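Local coordinates for protelomerase (Agrobacterium tumefaciens, PDB 4F41) that resolves replicated telomere junctions by breaking and rejoining DNA strands, producing covalently closed hairpin ends, at a contact of chain A with DNA. Sequence-based numbering; all coordinates share one arbitrary frame.

A contact of chain A with DNA. Residues 185-186, 192, 292-294, 300. With nucleotides of chain B.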
loop_
_atom_site.group_PDB
_atom_site.type_symbol
_atom_site.label_atom_id
_atom_site.label_comp_id
_atom_site.label_asym_id
_atom_site.label_seq_id
_atom_site.Cartn_x
_atom_site.Cartn_y
_atom_site.Cartn_z
ATOM N N LYS A 185 3.950 4.240 3.770
ATOM C CA LYS A 185 3.082 5.355 3.388
ATOM C C LYS A 185 2.966 6.443 4.455
ATOM O O LYS A 185 2.057 7.272 4.407
ATOM C CB LYS A 185 1.688 4.852 2.997
ATOM C CG LYS A 185 1.697 3.780 1.924
ATOM C CD LYS A 185 0.285 3.342 1.574
ATOM C CE LYS A 185 -0.531 4.504 1.030
ATOM N NZ LYS A 185 -1.909 4.083 0.661
ATOM N N THR A 186 3.890 6.443 5.411
ATOM C CA THR A 186 3.874 7.432 6.484
ATOM C C THR A 186 4.307 8.805 5.984
ATOM O O THR A 186 3.920 9.828 6.552
ATOM C CB THR A 186 4.801 7.025 7.646
ATOM O OG1 THR A 186 6.126 6.797 7.148
ATOM C CG2 THR A 186 4.295 5.762 8.314
ATOM N N THR A 192 3.120 9.977 12.886
ATOM C CA THR A 192 2.917 8.681 12.250
ATOM C C THR A 192 3.779 7.605 12.899
ATOM O O THR A 192 4.565 7.886 13.805
ATOM C CB THR A 192 3.222 8.739 10.742
ATOM O OG1 THR A 192 4.569 9.185 10.540
ATOM C CG2 THR A 192 2.267 9.694 10.044
ATOM N N GLY A 292 -1.898 1.243 12.210
ATOM C CA GLY A 292 -0.784 2.166 12.334
ATOM C C GLY A 292 -1.020 3.478 11.614
ATOM O O GLY A 292 -0.108 4.031 11.000
ATOM N N HIS A 293 -2.247 3.981 11.693
ATOM C CA HIS A 293 -2.608 5.226 11.022
ATOM C C HIS A 293 -2.045 6.453 11.733
ATOM O O HIS A 293 -1.487 6.351 12.826
ATOM C CB HIS A 293 -4.125 5.349 10.895
ATOM C CG HIS A 293 -4.730 4.395 9.911
ATOM N ND1 HIS A 293 -6.086 4.196 9.807
ATOM C CD2 HIS A 293 -4.154 3.589 8.985
ATOM C CE1 HIS A 293 -6.328 3.304 8.860
ATOM N NE2 HIS A 293 -5.174 2.923 8.347
ATOM N N ASN A 294 -2.204 7.609 11.099
ATOM C CA ASN A 294 -1.724 8.871 11.649
ATOM C C ASN A 294 -2.396 9.202 12.979
ATOM O O ASN A 294 -3.506 8.745 13.250
ATOM C CB ASN A 294 -1.963 10.004 10.648
ATOM C CG ASN A 294 -1.281 11.297 11.055
ATOM O OD1 ASN A 294 -0.221 11.282 11.680
ATOM N ND2 ASN A 294 -1.891 12.422 10.702
ATOM N N THR A 300 -9.179 7.480 7.746
ATOM C CA THR A 300 -8.547 6.469 6.904
ATOM C C THR A 300 -9.167 5.099 7.167
ATOM O O THR A 300 -9.252 4.257 6.270
ATOM C CB THR A 300 -7.025 6.402 7.147
ATOM O OG1 THR A 300 -6.460 7.714 7.037
ATOM C CG2 THR A 300 -6.355 5.483 6.134
ATOM O "O5'" DT B 14 -2.982 3.744 3.355
ATOM C "C5'" DT B 14 -3.102 4.485 4.563
ATOM C "C4'" DT B 14 -2.239 5.733 4.519
ATOM O "O4'" DT B 14 -2.607 6.539 3.372
ATOM C "C3'" DT B 14 -2.355 6.637 5.743
ATOM O "O3'" DT B 14 -1.055 6.961 6.221
ATOM C "C2'" DT B 14 -3.096 7.872 5.234
ATOM C "C1'" DT B 14 -2.726 7.892 3.758
ATOM N N1 DT B 14 -3.763 8.517 2.896
ATOM C C2 DT B 14 -3.400 9.508 2.014
ATOM O O2 DT B 14 -2.257 9.911 1.894
ATOM N N3 DT B 14 -4.434 10.011 1.265
ATOM C C4 DT B 14 -5.763 9.630 1.315
ATOM O O4 DT B 14 -6.620 10.145 0.603
ATOM C C5 DT B 14 -6.071 8.588 2.263
ATOM C C7 DT B 14 -7.479 8.091 2.410
ATOM C C6 DT B 14 -5.071 8.088 2.997
ATOM P P DC B 15 -0.869 7.599 7.684
ATOM O OP1 DC B 15 0.298 6.947 8.320
ATOM O OP2 DC B 15 -2.183 7.572 8.364
ATOM O "O5'" DC B 15 -0.504 9.127 7.380
ATOM C "C5'" DC B 15 0.695 9.426 6.674
ATOM C "C4'" DC B 15 0.681 10.834 6.102
ATOM O "O4'" DC B 15 -0.359 10.952 5.095
ATOM C "C3'" DC B 15 0.424 11.957 7.107
ATOM O "O3'" DC B 15 1.315 13.039 6.856
ATOM C "C2'" DC B 15 -1.017 12.350 6.801
ATOM C "C1'" DC B 15 -0.984 12.200 5.288
ATOM N N1 DC B 15 -2.329 12.216 4.656
ATOM C C2 DC B 15 -2.475 12.754 3.374
ATOM O O2 DC B 15 -1.478 13.197 2.790
ATOM N N3 DC B 15 -3.707 12.770 2.807
ATOM C C4 DC B 15 -4.753 12.281 3.472
ATOM N N4 DC B 15 -5.948 12.319 2.873
ATOM C C5 DC B 15 -4.624 11.731 4.782
ATOM C C6 DC B 15 -3.406 11.721 5.332
ATOM P P DT B 16 1.226 14.384 7.732
ATOM O OP1 DT B 16 2.550 15.044 7.690
ATOM O OP2 DT B 16 0.622 14.038 9.038
ATOM O "O5'" DT B 16 0.175 15.289 6.929
ATOM C "C5'" DT B 16 0.435 15.641 5.575
ATOM C "C4'" DT B 16 -0.805 16.170 4.870
ATOM O "O4'" DT B 16 -1.945 15.306 5.127
ATOM C "C3'" DT B 16 -1.249 17.587 5.251
ATOM O "O3'" DT B 16 -1.332 18.375 4.056
ATOM C "C2'" DT B 16 -2.609 17.356 5.907
ATOM C "C1'" DT B 16 -3.091 16.124 5.160
ATOM N N1 DT B 16 -4.223 15.433 5.842
ATOM C C2 DT B 16 -5.394 15.211 5.147
ATOM O O2 DT B 16 -5.558 15.543 3.987
ATOM N N3 DT B 16 -6.375 14.576 5.867
ATOM C C4 DT B 16 -6.306 14.154 7.183
ATOM O O4 DT B 16 -7.242 13.591 7.742
ATOM C C5 DT B 16 -5.054 14.422 7.849
ATOM C C7 DT B 16 -4.862 14.009 9.279
ATOM C C6 DT B 16 -4.088 15.041 7.159
HETATM O O HOH W 1 1.326 6.114 10.326
HETATM O O HOH W 2 2.241 13.139 11.242
#
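The backbone N of Asn294 donates a hydrogen bond to OP2 of the DC15 phosphate. Asn294 N to DC15 OP2 is 2.7 Å, and the bond is bent, 137° at the hydrogen. A water appears to link the other non-bridging oxygen, OP1, to the carbonyl oxygen of Gly292, though its leg to OP1 is suspiciously short. Asn294 then extends along the strand: chi1 of -170° swings CG away from its own backbone N and carries the amide to the next phosphate. There Asn294 OD1 shares a water with OP2 of DT16, while Asn294 ND2 lies 3.4 Å from that oxygen and also approaches the thymine methyl C7.

On the sugar side, the methyl CG2 of Thr192 and the CA of Thr186 pack against C5' of DC15, the methyl at 3.7 Å. One nucleotide back, Lys185 bends at chi3 (61°) to bring NZ to O5' of DT14, a hydrogen bond of 2.9 Å. Across from it, CG2 of Thr300 meets C5' of DT14. The same methyl sits 3.4 Å above one face of the His293 ring, near its rim.

Lys185 and His293 match the conserved tyrosine-recombinase lysine, general acid towards the 5'-oxygen leaving group, and the histidine that helps bind the scissile phosphate. The NZ–O5' bond fits that role. This catalytic-domain patch contacts mainly sugar-phosphate backbone, probably reads little sequence, and probably holds the strand leading into unpaired DT16 in register.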